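Local coordinates for odorant-binding protein 1d (Locusta migratoria, PDB 4PT1), which probably binds small odorant molecules, as a secreted, all-helical member of the PBP/GOBP family of insect odorant-binding proteins, at residues 80-94 against 106-118. Numbering follows the deposited sequence.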
loop_
_atom_site.group_PDB
_atom_site.type_symbol
_atom_site.label_atom_id
_atom_site.label_comp_id
_atom_site.label_asym_id
_atom_site.label_seq_id
_atom_site.Cartn_x
_atom_site.Cartn_y
_atom_site.Cartn_z
ATOM N N ILE A 80 11.043 9.619 -2.757
ATOM C CA ILE A 80 9.900 10.177 -3.483
ATOM C C ILE A 80 9.003 11.001 -2.560
ATOM O O ILE A 80 7.799 11.100 -2.791
ATOM C CB ILE A 80 9.086 9.064 -4.194
ATOM C CG1 ILE A 80 8.583 8.007 -3.198
ATOM C CG2 ILE A 80 9.919 8.407 -5.276
ATOM C CD1 ILE A 80 7.505 7.104 -3.760
ATOM N N LYS A 81 9.595 11.631 -1.548
ATOM C CA LYS A 81 8.840 12.415 -0.555
ATOM C C LYS A 81 7.943 13.455 -1.198
ATOM O O LYS A 81 6.768 13.525 -0.880
ATOM C CB LYS A 81 9.746 13.117 0.461
ATOM C CG LYS A 81 10.167 12.292 1.670
ATOM C CD LYS A 81 9.012 11.818 2.550
ATOM C CE LYS A 81 9.500 11.006 3.748
ATOM N NZ LYS A 81 8.340 10.599 4.591
ATOM N N GLU A 82 8.479 14.247 -2.118
ATOM C CA GLU A 82 7.690 15.333 -2.694
ATOM C C GLU A 82 6.472 14.813 -3.427
ATOM O O GLU A 82 5.353 15.176 -3.093
ATOM C CB GLU A 82 8.504 16.244 -3.629
ATOM C CG GLU A 82 7.628 17.380 -4.197
ATOM C CD GLU A 82 8.352 18.301 -5.159
ATOM O OE1 GLU A 82 9.539 18.062 -5.459
ATOM O OE2 GLU A 82 7.717 19.265 -5.614
ATOM N N GLU A 83 6.729 13.967 -4.424
ATOM C CA GLU A 83 5.693 13.379 -5.284
ATOM C C GLU A 83 4.709 12.524 -4.482
ATOM O O GLU A 83 3.505 12.566 -4.743
ATOM C CB GLU A 83 6.314 12.526 -6.410
ATOM C CG GLU A 83 7.518 13.142 -7.114
ATOM C CD GLU A 83 8.853 12.687 -6.520
ATOM O OE1 GLU A 83 9.137 13.017 -5.352
ATOM O OE2 GLU A 83 9.626 11.997 -7.226
ATOM N N GLY A 84 5.219 11.763 -3.507
ATOM C CA GLY A 84 4.386 10.889 -2.678
ATOM C C GLY A 84 3.501 11.644 -1.703
ATOM O O GLY A 84 2.351 11.275 -1.491
ATOM N N HIS A 85 4.033 12.696 -1.096
ATOM C CA HIS A 85 3.226 13.546 -0.236
ATOM C C HIS A 85 2.091 14.146 -1.023
ATOM O O HIS A 85 0.962 14.229 -0.530
ATOM C CB HIS A 85 4.053 14.657 0.371
ATOM C CG HIS A 85 4.754 14.283 1.662
ATOM N ND1 HIS A 85 5.293 13.065 1.879
ATOM C CD2 HIS A 85 5.012 15.031 2.799
ATOM C CE1 HIS A 85 5.877 13.047 3.088
ATOM N NE2 HIS A 85 5.697 14.252 3.656
ATOM N N ARG A 86 2.373 14.580 -2.243
ATOM C CA ARG A 86 1.337 15.177 -3.108
ATOM C C ARG A 86 0.194 14.186 -3.294
ATOM O O ARG A 86 -0.968 14.515 -3.094
ATOM C CB ARG A 86 1.928 15.591 -4.459
ATOM C CG ARG A 86 0.958 16.400 -5.318
ATOM C CD ARG A 86 1.571 16.767 -6.659
ATOM N NE ARG A 86 2.875 17.407 -6.508
ATOM N N VAL A 87 0.527 12.953 -3.653
ATOM C CA VAL A 87 -0.467 11.888 -3.752
ATOM C C VAL A 87 -1.264 11.623 -2.464
ATOM O O VAL A 87 -2.485 11.522 -2.486
ATOM C CB VAL A 87 0.208 10.610 -4.237
ATOM C CG1 VAL A 87 -0.720 9.422 -4.080
ATOM C CG2 VAL A 87 0.665 10.804 -5.684
ATOM N N VAL A 88 -0.576 11.529 -1.327
ATOM C CA VAL A 88 -1.267 11.291 -0.077
ATOM C C VAL A 88 -2.255 12.413 0.263
ATOM O O VAL A 88 -3.387 12.136 0.690
ATOM C CB VAL A 88 -0.285 11.063 1.089
ATOM C CG1 VAL A 88 -1.048 11.046 2.414
ATOM C CG2 VAL A 88 0.470 9.766 0.885
ATOM N N HIS A 89 -1.838 13.663 0.061
ATOM C CA HIS A 89 -2.689 14.818 0.362
ATOM C C HIS A 89 -3.880 14.836 -0.535
ATOM O O HIS A 89 -4.965 15.264 -0.112
ATOM C CB HIS A 89 -1.909 16.142 0.300
ATOM C CG HIS A 89 -1.062 16.407 1.528
ATOM N ND1 HIS A 89 -1.601 16.735 2.720
ATOM C CD2 HIS A 89 0.314 16.417 1.707
ATOM C CE1 HIS A 89 -0.624 16.917 3.621
ATOM N NE2 HIS A 89 0.552 16.719 3.004
ATOM N N SER A 90 -3.724 14.342 -1.764
ATOM C CA SER A 90 -4.841 14.337 -2.714
ATOM C C SER A 90 -5.897 13.255 -2.401
ATOM O O SER A 90 -7.026 13.320 -2.904
ATOM C CB SER A 90 -4.338 14.238 -4.163
ATOM O OG SER A 90 -3.872 12.947 -4.506
ATOM N N CYS A 91 -5.543 12.298 -1.541
ATOM C CA CYS A 91 -6.362 11.102 -1.279
ATOM C C CYS A 91 -6.772 10.952 0.190
ATOM O O CYS A 91 -7.302 9.908 0.605
ATOM C CB CYS A 91 -5.580 9.871 -1.750
ATOM S SG CYS A 91 -5.340 9.838 -3.546
ATOM N N LYS A 92 -6.542 12.006 0.969
ATOM C CA LYS A 92 -6.671 11.941 2.422
ATOM C C LYS A 92 -8.117 11.987 2.946
ATOM O O LYS A 92 -8.331 11.827 4.156
ATOM C CB LYS A 92 -5.849 13.049 3.093
ATOM C CG LYS A 92 -6.246 14.482 2.734
ATOM C CD LYS A 92 -5.295 15.463 3.404
ATOM C CE LYS A 92 -5.333 16.843 2.773
ATOM N NZ LYS A 92 -4.261 17.685 3.367
ATOM N N HIS A 93 -9.082 12.196 2.049
ATOM C CA HIS A 93 -10.513 12.260 2.410
ATOM C C HIS A 93 -11.323 11.066 1.958
ATOM O O HIS A 93 -12.562 11.089 2.024
ATOM C CB HIS A 93 -11.139 13.542 1.857
ATOM C CG HIS A 93 -10.515 14.805 2.393
ATOM N ND1 HIS A 93 -10.359 15.032 3.710
ATOM C CD2 HIS A 93 -10.014 15.926 1.739
ATOM C CE1 HIS A 93 -9.771 16.227 3.890
ATOM N NE2 HIS A 93 -9.562 16.773 2.680
ATOM N N ILE A 94 -10.651 10.017 1.497
ATOM C CA ILE A 94 -11.296 8.795 1.052
ATOM C C ILE A 94 -11.660 8.004 2.313
ATOM O O ILE A 94 -10.859 7.896 3.259
ATOM C CB ILE A 94 -10.379 7.953 0.129
ATOM C CG1 ILE A 94 -9.999 8.741 -1.135
ATOM C CG2 ILE A 94 -11.055 6.647 -0.292
ATOM C CD1 ILE A 94 -11.125 8.853 -2.152
ATOM N N ILE A 106 -8.407 3.940 -1.049
ATOM C CA ILE A 106 -7.357 4.932 -0.787
ATOM C C ILE A 106 -6.237 4.604 -1.790
ATOM O O ILE A 106 -5.720 5.487 -2.459
ATOM C CB ILE A 106 -6.833 4.923 0.683
ATOM C CG1 ILE A 106 -7.825 5.600 1.646
ATOM C CG2 ILE A 106 -5.489 5.656 0.755
ATOM C CD1 ILE A 106 -7.516 5.412 3.125
ATOM N N HIS A 107 -5.922 3.318 -1.936
ATOM C CA HIS A 107 -4.922 2.853 -2.881
ATOM C C HIS A 107 -5.276 3.057 -4.340
ATOM O O HIS A 107 -4.413 3.419 -5.128
ATOM C CB HIS A 107 -4.568 1.419 -2.597
ATOM C CG HIS A 107 -3.446 1.283 -1.614
ATOM N ND1 HIS A 107 -2.163 1.083 -2.001
ATOM C CD2 HIS A 107 -3.432 1.389 -0.222
ATOM C CE1 HIS A 107 -1.383 1.030 -0.902
ATOM N NE2 HIS A 107 -2.165 1.225 0.181
ATOM N N GLN A 108 -6.540 2.863 -4.710
ATOM C CA GLN A 108 -6.932 3.161 -6.085
ATOM C C GLN A 108 -6.859 4.669 -6.339
ATOM O O GLN A 108 -6.488 5.057 -7.433
ATOM C CB GLN A 108 -8.308 2.590 -6.429
ATOM C CG GLN A 108 -8.414 1.066 -6.322
ATOM C CD GLN A 108 -7.112 0.329 -6.585
ATOM O OE1 GLN A 108 -6.418 -0.097 -5.652
ATOM N NE2 GLN A 108 -6.770 0.167 -7.866
ATOM N N CYS A 109 -7.190 5.498 -5.344
ATOM C CA CYS A 109 -6.931 6.960 -5.405
ATOM C C CYS A 109 -5.447 7.298 -5.584
ATOM O O CYS A 109 -5.115 8.174 -6.383
ATOM C CB CYS A 109 -7.492 7.716 -4.193
ATOM S SG CYS A 109 -7.240 9.518 -4.242
ATOM N N TYR A 110 -4.551 6.643 -4.852
ATOM C CA TYR A 110 -3.128 6.839 -5.122
ATOM C C TYR A 110 -2.748 6.533 -6.574
ATOM O O TYR A 110 -2.007 7.290 -7.210
ATOM C CB TYR A 110 -2.253 5.962 -4.234
ATOM C CG TYR A 110 -2.303 6.202 -2.742
ATOM C CD1 TYR A 110 -2.803 7.372 -2.188
ATOM C CD2 TYR A 110 -1.789 5.235 -1.870
ATOM C CE1 TYR A 110 -2.819 7.565 -0.816
ATOM C CE2 TYR A 110 -1.799 5.437 -0.503
ATOM C CZ TYR A 110 -2.311 6.612 0.020
ATOM O OH TYR A 110 -2.336 6.794 1.381
ATOM N N LYS A 111 -3.227 5.393 -7.067
ATOM C CA LYS A 111 -3.050 4.981 -8.454
ATOM C C LYS A 111 -3.563 6.035 -9.451
ATOM O O LYS A 111 -2.864 6.359 -10.405
ATOM C CB LYS A 111 -3.735 3.621 -8.670
ATOM C CG LYS A 111 -3.691 3.058 -10.083
ATOM C CD LYS A 111 -4.068 1.574 -10.090
ATOM C CE LYS A 111 -4.116 0.999 -11.501
ATOM N N GLN A 112 -4.759 6.571 -9.200
ATOM C CA GLN A 112 -5.378 7.638 -10.032
ATOM C C GLN A 112 -4.516 8.887 -10.029
ATOM O O GLN A 112 -4.244 9.470 -11.068
ATOM C CB GLN A 112 -6.783 7.995 -9.482
ATOM C CG GLN A 112 -7.485 9.198 -10.137
ATOM C CD GLN A 112 -8.686 9.724 -9.351
ATOM O OE1 GLN A 112 -9.190 10.823 -9.630
ATOM N NE2 GLN A 112 -9.158 8.944 -8.370
ATOM N N SER A 113 -4.103 9.292 -8.831
ATOM C CA SER A 113 -3.371 10.522 -8.624
ATOM C C SER A 113 -2.036 10.559 -9.389
ATOM O O SER A 113 -1.700 11.575 -10.022
ATOM C CB SER A 113 -3.133 10.711 -7.121
ATOM O OG SER A 113 -2.509 11.955 -6.864
ATOM N N ASP A 114 -1.281 9.462 -9.340
ATOM C CA ASP A 114 0.037 9.384 -9.983
ATOM C C ASP A 114 0.357 7.928 -10.341
ATOM O O ASP A 114 1.056 7.245 -9.578
ATOM C CB ASP A 114 1.131 9.950 -9.048
ATOM C CG ASP A 114 2.445 10.285 -9.779
ATOM O OD1 ASP A 114 2.757 9.669 -10.818
ATOM O OD2 ASP A 114 3.188 11.193 -9.303
ATOM N N PRO A 115 -0.165 7.442 -11.484
ATOM C CA PRO A 115 0.007 6.064 -11.916
ATOM C C PRO A 115 1.441 5.585 -11.978
ATOM O O PRO A 115 1.719 4.471 -11.559
ATOM C CB PRO A 115 -0.596 6.054 -13.329
ATOM C CG PRO A 115 -1.598 7.146 -13.334
ATOM C CD PRO A 115 -1.073 8.189 -12.384
ATOM N N GLU A 116 2.343 6.398 -12.531
ATOM C CA GLU A 116 3.730 5.965 -12.695
ATOM C C GLU A 116 4.409 5.826 -11.328
ATOM O O GLU A 116 5.149 4.890 -11.100
ATOM C CB GLU A 116 4.520 6.929 -13.609
ATOM C CG GLU A 116 3.984 7.065 -15.035
ATOM C CD GLU A 116 3.507 5.747 -15.635
ATOM O OE1 GLU A 116 4.072 5.310 -16.662
ATOM N N LEU A 117 4.144 6.758 -10.417
ATOM C CA LEU A 117 4.735 6.700 -9.067
ATOM C C LEU A 117 4.183 5.476 -8.324
ATOM O O LEU A 117 4.914 4.742 -7.680
ATOM C CB LEU A 117 4.412 7.987 -8.297
ATOM C CG LEU A 117 5.166 8.212 -6.995
ATOM C CD1 LEU A 117 6.630 8.506 -7.268
ATOM C CD2 LEU A 117 4.530 9.352 -6.189
ATOM N N TYR A 118 2.877 5.274 -8.417
ATOM C CA TYR A 118 2.232 4.166 -7.712
ATOM C C TYR A 118 2.756 2.824 -8.231
ATOM O O TYR A 118 3.097 1.933 -7.450
ATOM C CB TYR A 118 0.708 4.254 -7.852
ATOM C CG TYR A 118 -0.017 3.228 -6.988
ATOM C CD1 TYR A 118 -0.027 3.352 -5.596
ATOM C CD2 TYR A 118 -0.650 2.123 -7.550
ATOM C CE1 TYR A 118 -0.651 2.410 -4.796
ATOM C CE2 TYR A 118 -1.286 1.178 -6.752
ATOM C CZ TYR A 118 -1.281 1.327 -5.374
ATOM O OH TYR A 118 -1.904 0.400 -4.561
HETATM O O HOH W 1 2.634 13.161 -7.394
#
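A disulfide between Cys-91 and Cys-109 ties the end of helix 81-90 covalently to helix 99-113, with chi3 at -85°. It sits beside Tyr-110: the Cys-91 sulfur lies at the ring's edge, 5.1 Å from its centroid, and Cys-91 CB packs 3.7 Å from Tyr-110 CE1. One turn earlier, Val-87 CG1 comes within 3.5 Å of Tyr-110 CD1, while Val-88 runs alongside the ring. The phenol oxygen is hydrogen-bonded to Glu-72, in helix 69-75, against which Val-88 also rests. Cutting Tyr-110 back to an alanine is likely to open a gap beside Val-87 and the disulfide and to leave Glu-72 without its phenol partner. Disulfides pinning helices together are a hallmark of insect odorant-binding proteins, and Cys-49 and Cys-100 form another here; the short axes of the joined helices, 81-90 and 106-113, run at 127° to each other, 9.1 Å apart at their closest. On helix 99-113, His-107 lines the pocket holding 2-(2-methoxyethoxy)ethanol, and Tyr-110 also approaches that molecule. Beyond the disulfide, Ile-94 CB lies 3.8 Å from Ile-106 CG1, the two side chains passing with opposite headings. On its other side, the hydroxyls of Ser-90 and Ser-113 lie 2.9 Å apart, OG to OG, and Ser-90 OG also donates to Val-87 O. With CG1 of Val-87 anti to the backbone N (chi1 168°) and turned to Tyr-110, its other methyl, CG2, meets Asp-114 CB at 3.5 Å. Asp-114 caps the following helix: its OD1 accepts from Leu-117 N from above the carboxylate plane, while OD2 accepts a hydrogen bond from a water that also donates to Glu-83 O, bridging the segments. Leu-117 CD1 meets Ile-80 tip to tip, and its CD2 presses against Glu-83 CB at 3.6 Å, close to the backbone at Gly-84.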